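Local atomic coordinates of CLIP-associating protein 2 (Mus musculus, PDB entry 3WOZ), a protein that contributes to microtubule dynamics through TOG domains, helical HEAT-repeat arrays that probably engage tubulin or the microtubule. Residues I50-F55 with Q82-V87; F66-V71 with Q105-K110; D72-H77 with D113-S118; V10-A15 with L44-E49. All coordinates share one frame; numbering follows the deposited sequence. Where two conformers were deposited one is given.

Contact 1 of 4, residues I50-F55 with Q82-V87; sequences IFTRMF and QDWLFV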
# COMPACT_ATOMS: atom_id res chain seq x y z
N ILE A 50 -1.84 -17.25 4.06
CA ILE A 50 -0.71 -17.74 3.27
C ILE A 50 0.02 -16.60 2.55
O ILE A 50 1.25 -16.54 2.55
CB ILE A 50 -1.16 -18.81 2.25
CG1 ILE A 50 -1.55 -20.11 2.97
CG2 ILE A 50 -0.07 -19.08 1.20
CD1 ILE A 50 -2.36 -21.09 2.12
N PHE A 51 -0.76 -15.69 1.96
CA PHE A 51 -0.19 -14.57 1.22
C PHE A 51 0.52 -13.57 2.12
O PHE A 51 1.54 -13.00 1.73
CB PHE A 51 -1.27 -13.87 0.38
CG PHE A 51 -1.49 -14.47 -0.98
CD1 PHE A 51 -0.71 -15.53 -1.44
CD2 PHE A 51 -2.46 -13.95 -1.83
CE1 PHE A 51 -0.91 -16.07 -2.71
CE2 PHE A 51 -2.66 -14.48 -3.10
CZ PHE A 51 -1.88 -15.54 -3.54
N THR A 52 -0.02 -13.36 3.32
CA THR A 52 0.61 -12.52 4.34
C THR A 52 2.03 -12.99 4.63
O THR A 52 2.96 -12.18 4.68
CB THR A 52 -0.23 -12.51 5.65
OG1 THR A 52 -1.53 -11.99 5.38
CG2 THR A 52 0.44 -11.65 6.73
N ARG A 53 2.20 -14.31 4.80
CA ARG A 53 3.51 -14.91 5.04
C ARG A 53 4.37 -14.90 3.78
O ARG A 53 5.60 -14.75 3.86
CB ARG A 53 3.35 -16.35 5.55
CG ARG A 53 2.67 -16.45 6.92
CD ARG A 53 2.91 -17.82 7.55
NE ARG A 53 2.54 -18.91 6.65
CZ ARG A 53 1.32 -19.42 6.56
NH1 ARG A 53 0.34 -18.95 7.33
NH2 ARG A 53 1.07 -20.41 5.72
N MSE A 54 3.73 -15.03 2.62
CA MSE A 54 4.43 -15.03 1.33
C MSE A 54 5.16 -13.71 1.05
O MSE A 54 6.11 -13.68 0.26
CB MSE A 54 3.46 -15.36 0.19
CG MSE A 54 4.06 -16.30 -0.85
SE MSE A 54 2.72 -17.30 -1.85
CE MSE A 54 3.55 -19.07 -1.83
N PHE A 55 4.73 -12.63 1.69
CA PHE A 55 5.43 -11.36 1.58
C PHE A 55 6.87 -11.46 2.07
O PHE A 55 7.73 -10.69 1.64
CB PHE A 55 4.68 -10.25 2.33
CG PHE A 55 3.58 -9.62 1.52
CD1 PHE A 55 3.87 -8.83 0.42
CD2 PHE A 55 2.24 -9.82 1.87
CE1 PHE A 55 2.85 -8.25 -0.34
CE2 PHE A 55 1.22 -9.24 1.12
CZ PHE A 55 1.53 -8.45 0.02
N GLN A 82 -11.66 -6.41 1.85
CA GLN A 82 -11.54 -5.15 2.58
C GLN A 82 -10.87 -5.28 3.96
O GLN A 82 -10.15 -4.37 4.39
CB GLN A 82 -12.90 -4.44 2.69
CG GLN A 82 -13.27 -3.72 1.39
CD GLN A 82 -14.65 -3.08 1.42
OE1 GLN A 82 -15.18 -2.74 2.48
NE2 GLN A 82 -15.24 -2.90 0.24
N ASP A 83 -11.09 -6.41 4.62
CA ASP A 83 -10.49 -6.67 5.93
C ASP A 83 -9.02 -7.07 5.82
O ASP A 83 -8.29 -7.02 6.82
CB ASP A 83 -11.28 -7.75 6.68
CG ASP A 83 -12.69 -7.30 7.04
OD1 ASP A 83 -13.62 -8.12 6.91
OD2 ASP A 83 -12.87 -6.14 7.46
N TRP A 84 -8.59 -7.47 4.63
CA TRP A 84 -7.20 -7.84 4.38
C TRP A 84 -6.41 -6.68 3.77
O TRP A 84 -5.19 -6.76 3.62
CB TRP A 84 -7.13 -9.07 3.46
CG TRP A 84 -5.75 -9.66 3.34
CD1 TRP A 84 -4.99 -10.18 4.36
CD2 TRP A 84 -4.96 -9.79 2.15
NE1 TRP A 84 -3.78 -10.62 3.86
CE2 TRP A 84 -3.74 -10.39 2.51
CE3 TRP A 84 -5.17 -9.45 0.80
CZ2 TRP A 84 -2.73 -10.66 1.58
CZ3 TRP A 84 -4.17 -9.72 -0.12
CH2 TRP A 84 -2.96 -10.32 0.28
N LEU A 85 -7.12 -5.59 3.44
CA LEU A 85 -6.53 -4.47 2.73
C LEU A 85 -5.36 -3.81 3.47
O LEU A 85 -4.36 -3.45 2.84
CB LEU A 85 -7.60 -3.43 2.35
CG LEU A 85 -7.13 -2.17 1.60
CD1 LEU A 85 -6.41 -2.50 0.29
CD2 LEU A 85 -8.28 -1.19 1.36
N PHE A 86 -5.47 -3.67 4.79
CA PHE A 86 -4.39 -3.09 5.58
C PHE A 86 -3.09 -3.85 5.34
O PHE A 86 -2.05 -3.25 5.09
CB PHE A 86 -4.72 -3.07 7.09
CG PHE A 86 -3.53 -2.72 7.96
CD1 PHE A 86 -2.74 -3.72 8.52
CD2 PHE A 86 -3.19 -1.39 8.20
CE1 PHE A 86 -1.64 -3.40 9.31
CE2 PHE A 86 -2.10 -1.06 8.99
CZ PHE A 86 -1.32 -2.07 9.55
N VAL A 87 -3.16 -5.18 5.40
CA VAL A 87 -2.01 -6.05 5.21
C VAL A 87 -1.47 -5.96 3.78
O VAL A 87 -0.29 -5.76 3.58
CB VAL A 87 -2.33 -7.52 5.60
CG1 VAL A 87 -1.26 -8.47 5.07
CG2 VAL A 87 -2.48 -7.65 7.12
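One indole carries most of this contact, which joins helix 41-54 to the start of helix 85-96 in the HEAT-repeat array of the TOG domain. Trp84 holds CG anti to its backbone N (chi1 -170°), which sends the ring from the 82-87 segment across to the 50-55 segment at the end of helix 41-54. The tight side is aromatic and buried. There CZ2 of Trp84 packs 3.7 Å from CB of Phe51, and CH2 of Trp84 meets the Phe51 ring at its edge. Phe55 closes in on the same indole corner, its CE2 4.2 Å from Trp84 CZ2, which lies at the edge of the Phe55 ring. The other side is looser and partly open to solvent. OG1 of Thr52 sits in the indole plane, 3.0 Å from Trp84 NE1; the hydroxyl is hydrogen-bonded to Cys48 O, one turn back in its own helix. Val87 crosses Thr52 at about a right angle and brings CG1 to 3.5 Å from Thr52 OG1. An alanine in place of Trp84 would remove the indole and would probably leave Phe51 and Phe55 poorly packed on this side. Helix 60-77 adds to the aromatic group: Phe66 stacks edge-to-face with both Phe51 and Phe55, Phe73 does so with Phe51, and Leu70 touches Trp84. Phe51 also rests on Leu26 and Leu29 of helix 19-34, and Leu85 reaches Ile127 of helix 121-133.

Contact 2 of 4, residues F66-V71 with Q105-K110; sequences FLETLV and QAKVQK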
# COMPACT_ATOMS: atom_id res chain seq x y z
N PHE A 66 4.51 -14.95 -6.79
CA PHE A 66 3.50 -14.52 -5.82
C PHE A 66 2.99 -13.12 -6.17
O PHE A 66 1.78 -12.91 -6.24
CB PHE A 66 4.07 -14.58 -4.39
CG PHE A 66 3.45 -13.61 -3.42
CD1 PHE A 66 2.12 -13.75 -3.01
CD2 PHE A 66 4.20 -12.56 -2.90
CE1 PHE A 66 1.55 -12.85 -2.10
CE2 PHE A 66 3.64 -11.66 -1.98
CZ PHE A 66 2.32 -11.80 -1.59
N LEU A 67 3.91 -12.19 -6.41
CA LEU A 67 3.56 -10.83 -6.84
C LEU A 67 2.69 -10.81 -8.10
O LEU A 67 1.78 -9.98 -8.21
CB LEU A 67 4.81 -9.99 -7.07
CG LEU A 67 5.61 -9.58 -5.83
CD1 LEU A 67 6.86 -8.85 -6.27
CD2 LEU A 67 4.77 -8.73 -4.85
N GLU A 68 2.98 -11.70 -9.04
CA GLU A 68 2.19 -11.80 -10.28
C GLU A 68 0.80 -12.37 -10.04
O GLU A 68 -0.16 -11.96 -10.68
CB GLU A 68 2.92 -12.66 -11.32
CG GLU A 68 4.12 -11.98 -11.94
CD GLU A 68 4.98 -12.91 -12.77
OE1 GLU A 68 5.24 -14.05 -12.32
OE2 GLU A 68 5.40 -12.50 -13.87
N THR A 69 0.71 -13.33 -9.12
CA THR A 69 -0.57 -13.95 -8.77
C THR A 69 -1.49 -12.96 -8.05
O THR A 69 -2.71 -13.04 -8.18
CB THR A 69 -0.34 -15.20 -7.89
OG1 THR A 69 0.71 -15.99 -8.45
CG2 THR A 69 -1.60 -16.06 -7.79
N LEU A 70 -0.90 -12.03 -7.29
CA LEU A 70 -1.65 -11.02 -6.54
C LEU A 70 -2.58 -10.20 -7.43
O LEU A 70 -3.69 -9.86 -7.03
CB LEU A 70 -0.71 -10.06 -5.80
CG LEU A 70 -0.28 -10.33 -4.35
CD1 LEU A 70 0.62 -9.20 -3.86
CD2 LEU A 70 -1.48 -10.49 -3.41
N VAL A 71 -2.11 -9.90 -8.65
CA VAL A 71 -2.87 -9.09 -9.60
C VAL A 71 -4.22 -9.74 -9.90
O VAL A 71 -5.26 -9.10 -9.78
CB VAL A 71 -2.07 -8.86 -10.91
CG1 VAL A 71 -2.93 -8.19 -11.99
CG2 VAL A 71 -0.84 -8.01 -10.63
N GLN A 105 10.71 -4.85 -8.55
CA GLN A 105 10.06 -3.57 -8.23
C GLN A 105 8.88 -3.28 -9.16
O GLN A 105 7.86 -2.75 -8.72
CB GLN A 105 11.04 -2.40 -8.29
CG GLN A 105 11.87 -2.20 -7.02
CD GLN A 105 12.49 -0.80 -6.91
OE1 GLN A 105 11.84 0.20 -7.24
NE2 GLN A 105 13.74 -0.74 -6.46
N ALA A 106 9.04 -3.61 -10.44
CA ALA A 106 7.96 -3.45 -11.41
C ALA A 106 6.71 -4.24 -11.02
O ALA A 106 5.59 -3.76 -11.18
CB ALA A 106 8.43 -3.83 -12.82
N LYS A 107 6.92 -5.44 -10.48
CA LYS A 107 5.83 -6.32 -10.07
C LYS A 107 5.13 -5.82 -8.80
O LYS A 107 3.92 -6.00 -8.65
CB LYS A 107 6.34 -7.75 -9.86
CG LYS A 107 6.84 -8.45 -11.13
CD LYS A 107 7.59 -9.73 -10.76
CE LYS A 107 7.73 -10.69 -11.94
NZ LYS A 107 8.52 -10.13 -13.08
N VAL A 108 5.89 -5.20 -7.90
CA VAL A 108 5.35 -4.59 -6.69
C VAL A 108 4.54 -3.36 -7.09
O VAL A 108 3.40 -3.18 -6.64
CB VAL A 108 6.45 -4.18 -5.68
CG1 VAL A 108 5.84 -3.56 -4.43
CG2 VAL A 108 7.31 -5.37 -5.31
N GLN A 109 5.12 -2.52 -7.95
CA GLN A 109 4.42 -1.33 -8.45
C GLN A 109 3.10 -1.70 -9.12
O GLN A 109 2.08 -1.06 -8.89
CB GLN A 109 5.31 -0.52 -9.39
CG GLN A 109 4.73 0.85 -9.76
CD GLN A 109 4.46 1.71 -8.53
OE1 GLN A 109 5.39 2.19 -7.88
NE2 GLN A 109 3.19 1.91 -8.21
N LYS A 110 3.13 -2.76 -9.93
CA LYS A 110 1.95 -3.25 -10.62
C LYS A 110 0.87 -3.69 -9.62
O LYS A 110 -0.29 -3.31 -9.76
CB LYS A 110 2.31 -4.41 -11.57
CG LYS A 110 1.11 -5.13 -12.19
CD LYS A 110 0.35 -4.23 -13.16
CE LYS A 110 -0.72 -5.00 -13.91
NZ LYS A 110 -1.63 -4.06 -14.63
O HOH W 1 2.54 -8.01 -9.97
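Two helices of the HEAT-repeat solenoid, 60-77 and 102-118, lie side by side here and run nearly parallel, their local axes 9.1 Å apart and crossing at 22°. Leu67 fills the join: its CD1 touches CG2 of Val108 at 3.6 Å and also packs against Lys107 CB, where the two backbones come closest. Beside this apolar seam a water donates to a carbonyl of each helix, 2.7 Å from Leu67 O and 2.8 Å from Lys107 O, and so links two main-chain carbonyls that cannot bond to each other. On the outer side the extended Glu68 chain crosses Lys107 obliquely. Lys107 bends at its last torsion (chi4 63°), and the pair makes a long salt bridge, 4.0 Å from Glu68 OE2 to Lys107 NZ, with CE of Lys107 lying nearer the carboxylate than the charge does. One turn further on, Val71 CG2 meets the aliphatic part of Lys110 at CG, 3.8 Å away and across it. Helix 85-96 packs against both helices, through Leu88 against Leu70 and Met96 against Val108, while Phe66 and Thr69 face helix 19-34.

Contact 3 of 4, residues D72-H77 with D113-S118; sequences DFIQVH and DITRES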
# COMPACT_ATOMS: atom_id res chain seq x y z
N ASP A 72 -4.18 -11.03 -10.25
CA ASP A 72 -5.38 -11.82 -10.52
C ASP A 72 -6.23 -12.02 -9.27
O ASP A 72 -7.46 -12.00 -9.35
CB ASP A 72 -4.99 -13.18 -11.09
CG ASP A 72 -4.40 -13.07 -12.47
OD1 ASP A 72 -3.15 -13.17 -12.59
OD2 ASP A 72 -5.17 -12.84 -13.42
N PHE A 73 -5.57 -12.23 -8.14
CA PHE A 73 -6.23 -12.46 -6.86
C PHE A 73 -7.02 -11.23 -6.44
O PHE A 73 -8.19 -11.34 -6.08
CB PHE A 73 -5.20 -12.84 -5.80
CG PHE A 73 -5.76 -13.00 -4.41
CD1 PHE A 73 -5.40 -12.11 -3.40
CD2 PHE A 73 -6.64 -14.03 -4.11
CE1 PHE A 73 -5.91 -12.26 -2.11
CE2 PHE A 73 -7.16 -14.18 -2.83
CZ PHE A 73 -6.78 -13.30 -1.83
N ILE A 74 -6.37 -10.06 -6.49
CA ILE A 74 -7.03 -8.80 -6.18
C ILE A 74 -8.19 -8.54 -7.14
O ILE A 74 -9.29 -8.19 -6.70
CB ILE A 74 -6.03 -7.61 -6.19
CG1 ILE A 74 -4.99 -7.77 -5.08
CG2 ILE A 74 -6.78 -6.29 -6.03
CD1 ILE A 74 -3.71 -6.98 -5.31
N GLN A 75 -7.96 -8.71 -8.44
CA GLN A 75 -9.00 -8.44 -9.44
C GLN A 75 -10.24 -9.32 -9.29
O GLN A 75 -11.36 -8.86 -9.49
CB GLN A 75 -8.43 -8.54 -10.86
CG GLN A 75 -7.60 -7.32 -11.24
CD GLN A 75 -6.78 -7.52 -12.50
OE1 GLN A 75 -6.62 -8.64 -12.99
NE2 GLN A 75 -6.24 -6.43 -13.03
N VAL A 76 -10.05 -10.58 -8.89
CA VAL A 76 -11.16 -11.52 -8.73
C VAL A 76 -11.91 -11.33 -7.41
O VAL A 76 -13.14 -11.40 -7.38
CB VAL A 76 -10.67 -12.99 -8.93
CG1 VAL A 76 -11.69 -14.01 -8.39
CG2 VAL A 76 -10.37 -13.25 -10.40
N HIS A 77 -11.18 -11.05 -6.33
CA HIS A 77 -11.76 -11.07 -4.98
C HIS A 77 -11.82 -9.72 -4.25
O HIS A 77 -12.15 -9.69 -3.07
CB HIS A 77 -11.01 -12.08 -4.10
CG HIS A 77 -11.20 -13.51 -4.53
ND1 HIS A 77 -10.19 -14.25 -5.10
CD2 HIS A 77 -12.29 -14.32 -4.48
CE1 HIS A 77 -10.64 -15.46 -5.38
NE2 HIS A 77 -11.91 -15.53 -5.01
N ASP A 113 -0.62 -0.66 -8.09
CA ASP A 113 -1.52 0.02 -9.02
C ASP A 113 -2.88 -0.67 -9.07
O ASP A 113 -3.92 -0.01 -9.07
CB ASP A 113 -0.91 0.09 -10.43
CG ASP A 113 0.31 0.99 -10.51
OD1 ASP A 113 0.58 1.80 -9.60
OD2 ASP A 113 1.02 0.89 -11.53
N ILE A 114 -2.85 -2.00 -9.11
CA ILE A 114 -4.07 -2.82 -9.08
C ILE A 114 -4.84 -2.56 -7.78
O ILE A 114 -6.04 -2.28 -7.82
CB ILE A 114 -3.74 -4.33 -9.24
CG1 ILE A 114 -3.04 -4.61 -10.57
CG2 ILE A 114 -4.99 -5.20 -9.08
CD1 ILE A 114 -3.82 -4.20 -11.80
N THR A 115 -4.15 -2.63 -6.65
CA THR A 115 -4.73 -2.33 -5.34
C THR A 115 -5.42 -0.97 -5.35
O THR A 115 -6.57 -0.86 -4.95
CB THR A 115 -3.66 -2.34 -4.22
OG1 THR A 115 -3.00 -3.61 -4.21
CG2 THR A 115 -4.29 -2.09 -2.84
N ARG A 116 -4.71 0.04 -5.82
CA ARG A 116 -5.19 1.42 -5.79
C ARG A 116 -6.50 1.62 -6.55
O ARG A 116 -7.32 2.45 -6.15
CB ARG A 116 -4.12 2.36 -6.33
CG ARG A 116 -4.16 3.78 -5.76
CD ARG A 116 -2.80 4.46 -5.97
NE ARG A 116 -2.38 4.34 -7.36
CZ ARG A 116 -1.28 3.74 -7.79
NH1 ARG A 116 -0.41 3.18 -6.96
NH2 ARG A 116 -1.05 3.70 -9.09
N GLU A 117 -6.68 0.87 -7.63
CA GLU A 117 -7.89 0.98 -8.45
C GLU A 117 -8.97 -0.03 -8.08
O GLU A 117 -10.05 -0.02 -8.67
CB GLU A 117 -7.55 0.89 -9.95
CG GLU A 117 -7.14 -0.50 -10.44
CD GLU A 117 -6.66 -0.52 -11.89
OE1 GLU A 117 -6.22 0.53 -12.40
OE2 GLU A 117 -6.71 -1.60 -12.52
N SER A 118 -8.70 -0.89 -7.10
CA SER A 118 -9.62 -1.98 -6.77
C SER A 118 -10.40 -1.81 -5.45
O SER A 118 -11.29 -2.60 -5.15
CB SER A 118 -8.88 -3.32 -6.75
OG SER A 118 -8.21 -3.56 -7.98
O HOH W 2 -7.37 -4.10 -12.12
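The His77 and Arg116 groups lie to the sides of this contact, and no flat groups stack across it. On one face of the His77 imidazole, CG1 of Val76 sits 3.5 Å above the ring centre. The Arg116 guanidinium has Asp113 OD1 close to its plane, 2.6 Å from NH2 in a salt bridge within one helix; the carboxylate is met from above its own plane, 51° out of it. Asp113 OD1 also accepts from Gln109 NE2. Between the helices the extended Gln75 chain crosses Ile114 at about a right angle, its NE2 3.5 Å from Ile114 CD1. A water accepts from the same NE2 and donates to Glu117 OE2, bridging the exposed side. The buried centre belongs to Ile74, whose CG2 packs 3.7 Å from Ile114 CG2, while its CD1 extends the other way to Thr115 OG1 at 3.6 Å. That hydroxyl is hydrogen-bonded to Ala111 O. Ser118 OG lies 3.6 Å from Ile74 CG2 and donates to Ile114 O at 2.5 Å, from above the carbonyl plane. An alanine instead of Ser118 would lose this bond to the helix carbonyl and would probably loosen the seat of the Ile74 methyl. Helices 60-77 and 102-118, neighbours in the HEAT-repeat solenoid of the TOG domain, run almost parallel here, 10° apart and 9.7 Å between local axes. Leu88 of helix 85-96 packs on Ile74 and Thr115, helix 41-54 meets Phe73, and Tyr150 of helix 141-155 touches Thr115 and Arg116.

Contact 4 of 4, residues V10-A15 with L44-E49; sequences VLNRCA and LKRLCE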
# COMPACT_ATOMS: atom_id res chain seq x y z
N VAL A 10 -4.09 -27.12 -3.40
CA VAL A 10 -3.38 -25.98 -3.98
C VAL A 10 -2.85 -25.08 -2.87
O VAL A 10 -1.68 -24.70 -2.87
CB VAL A 10 -4.26 -25.18 -4.98
CG1 VAL A 10 -3.69 -23.79 -5.23
CG2 VAL A 10 -4.39 -25.93 -6.30
N LEU A 11 -3.72 -24.78 -1.90
CA LEU A 11 -3.35 -23.95 -0.75
C LEU A 11 -2.30 -24.63 0.12
O LEU A 11 -1.42 -23.96 0.67
CB LEU A 11 -4.59 -23.55 0.06
CG LEU A 11 -5.65 -22.70 -0.66
CD1 LEU A 11 -6.82 -22.39 0.27
CD2 LEU A 11 -5.06 -21.40 -1.21
N ASN A 12 -2.40 -25.96 0.24
CA ASN A 12 -1.39 -26.76 0.94
C ASN A 12 -0.00 -26.61 0.31
O ASN A 12 0.99 -26.45 1.02
CB ASN A 12 -1.78 -28.24 0.97
CG ASN A 12 -2.84 -28.56 2.01
OD1 ASN A 12 -3.09 -27.79 2.94
ND2 ASN A 12 -3.48 -29.72 1.86
N ARG A 13 0.05 -26.66 -1.01
CA ARG A 13 1.31 -26.52 -1.75
C ARG A 13 1.90 -25.11 -1.61
O ARG A 13 3.12 -24.95 -1.53
CB ARG A 13 1.12 -26.89 -3.22
CG ARG A 13 0.84 -28.37 -3.47
CD ARG A 13 0.45 -28.63 -4.92
NE ARG A 13 0.30 -30.06 -5.17
CZ ARG A 13 0.11 -30.61 -6.37
NH1 ARG A 13 0.03 -29.85 -7.46
NH2 ARG A 13 -0.01 -31.93 -6.49
N CYS A 14 1.03 -24.10 -1.57
CA CYS A 14 1.45 -22.71 -1.34
C CYS A 14 2.02 -22.51 0.07
O CYS A 14 2.90 -21.66 0.26
CB CYS A 14 0.29 -21.75 -1.55
SG CYS A 14 -0.30 -21.65 -3.25
N ALA A 15 1.51 -23.27 1.03
CA ALA A 15 1.94 -23.17 2.42
C ALA A 15 3.15 -24.05 2.74
O ALA A 15 3.66 -24.02 3.87
CB ALA A 15 0.77 -23.51 3.36
N LEU A 44 -10.66 -18.47 1.36
CA LEU A 44 -10.13 -17.13 1.11
C LEU A 44 -9.37 -16.60 2.32
O LEU A 44 -8.30 -16.01 2.17
CB LEU A 44 -11.26 -16.16 0.73
CG LEU A 44 -10.86 -14.70 0.51
CD1 LEU A 44 -10.15 -14.53 -0.82
CD2 LEU A 44 -12.05 -13.77 0.60
N LYS A 45 -9.92 -16.82 3.51
CA LYS A 45 -9.26 -16.43 4.76
C LYS A 45 -7.90 -17.12 4.89
O LYS A 45 -6.90 -16.48 5.22
CB LYS A 45 -10.16 -16.75 5.96
CG LYS A 45 -9.60 -16.31 7.30
CD LYS A 45 -10.52 -16.74 8.44
CE LYS A 45 -9.94 -16.36 9.80
NZ LYS A 45 -9.89 -14.88 9.99
N ARG A 46 -7.87 -18.43 4.62
CA ARG A 46 -6.63 -19.20 4.65
C ARG A 46 -5.62 -18.72 3.60
O ARG A 46 -4.42 -18.63 3.88
CB ARG A 46 -6.92 -20.70 4.49
CG ARG A 46 -5.69 -21.58 4.31
CD ARG A 46 -5.95 -22.99 4.81
NE ARG A 46 -5.12 -24.00 4.15
CZ ARG A 46 -3.86 -24.29 4.47
NH1 ARG A 46 -3.25 -23.62 5.44
NH2 ARG A 46 -3.20 -25.23 3.81
N LEU A 47 -6.11 -18.39 2.41
CA LEU A 47 -5.25 -17.88 1.34
C LEU A 47 -4.63 -16.53 1.70
O LEU A 47 -3.45 -16.28 1.43
CB LEU A 47 -6.00 -17.82 0.00
CG LEU A 47 -5.29 -17.23 -1.23
CD1 LEU A 47 -3.87 -17.77 -1.40
CD2 LEU A 47 -6.10 -17.49 -2.48
N CYS A 48 -5.43 -15.66 2.32
CA CYS A 48 -4.94 -14.37 2.81
C CYS A 48 -3.84 -14.55 3.85
O CYS A 48 -2.89 -13.77 3.89
CB CYS A 48 -6.07 -13.53 3.38
SG CYS A 48 -7.14 -12.88 2.11
N GLU A 49 -3.98 -15.58 4.69
CA GLU A 49 -2.98 -15.89 5.71
C GLU A 49 -1.69 -16.43 5.10
O GLU A 49 -0.60 -16.09 5.55
CB GLU A 49 -3.56 -16.87 6.74
CG GLU A 49 -4.65 -16.24 7.62
CD GLU A 49 -5.47 -17.25 8.40
OE1 GLU A 49 -5.22 -18.47 8.27
OE2 GLU A 49 -6.36 -16.82 9.16
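Helix segments 10-14 and 44-49 run in nearly the same direction, 15° apart with local axes 10.5 Å from each other, and Leu11 and Leu47 bring their CA atoms closest. Those two leucines make the buried half of the contact. CD2 of Leu11 packs 3.8 Å from CD1 of Leu47 and 3.9 Å from its CB, the side chains crossing at about a right angle. Leu11 sets CG anti to its carbonyl carbon and Leu47 sets CG anti to its backbone N, so that each chain is directed into the seam. The outer half is the work of Arg46. CG is anti to the backbone N (chi1 172°) and the chain stays extended as far as NE, which passes 4.1 Å from Leu11 CB. The guanidinium thereby arrives beside Asn12, and Arg46 NH2 stands 2.7 Å from Asn12 OD1. That oxygen lies at the edge of the guanidinium, near its plane, whereas the amide plane is turned 63° from it. Ala15 CB, 4.3 Å from Arg46 NH2, borders the same group. Lying close to the C-terminal end of helix 7-14, the positive charge would probably be favoured by the helix end, with Leu11 O nearby. Helix 19-34 packs under the seam, with Leu29 touching both Val10 and Leu47, and Phe73 of helix 60-77 also touches Leu47. Near-parallel neighbouring helices with an apolar seam and polar side chains along its outer edge fit the HEAT-repeat solenoid of a TOG domain.

Overall arrangement
From the N terminus, contact 4 closes first, bringing helix 7-14 against helix 41-54 and looping out helix 19-34. Contact 1 opens after it on the same helix 41-54 and runs to the 82-87 segment, looping out helix 60-77. Contacts 2 and 3 start inside that loop and end beyond it, both joining helix 60-77 to helix 102-118 around helix 85-96. They cross contact 1 and each other; none nests. Phe66 and Phe73 connect contact 1 to contacts 2 and 3, and Phe73 also meets Leu44 and Leu47 of contact 4, whereas contacts 2 and 4 stay about 7 Å apart at their nearest atoms. Together they tie five helices into one array, with helix 19-34 packed against it.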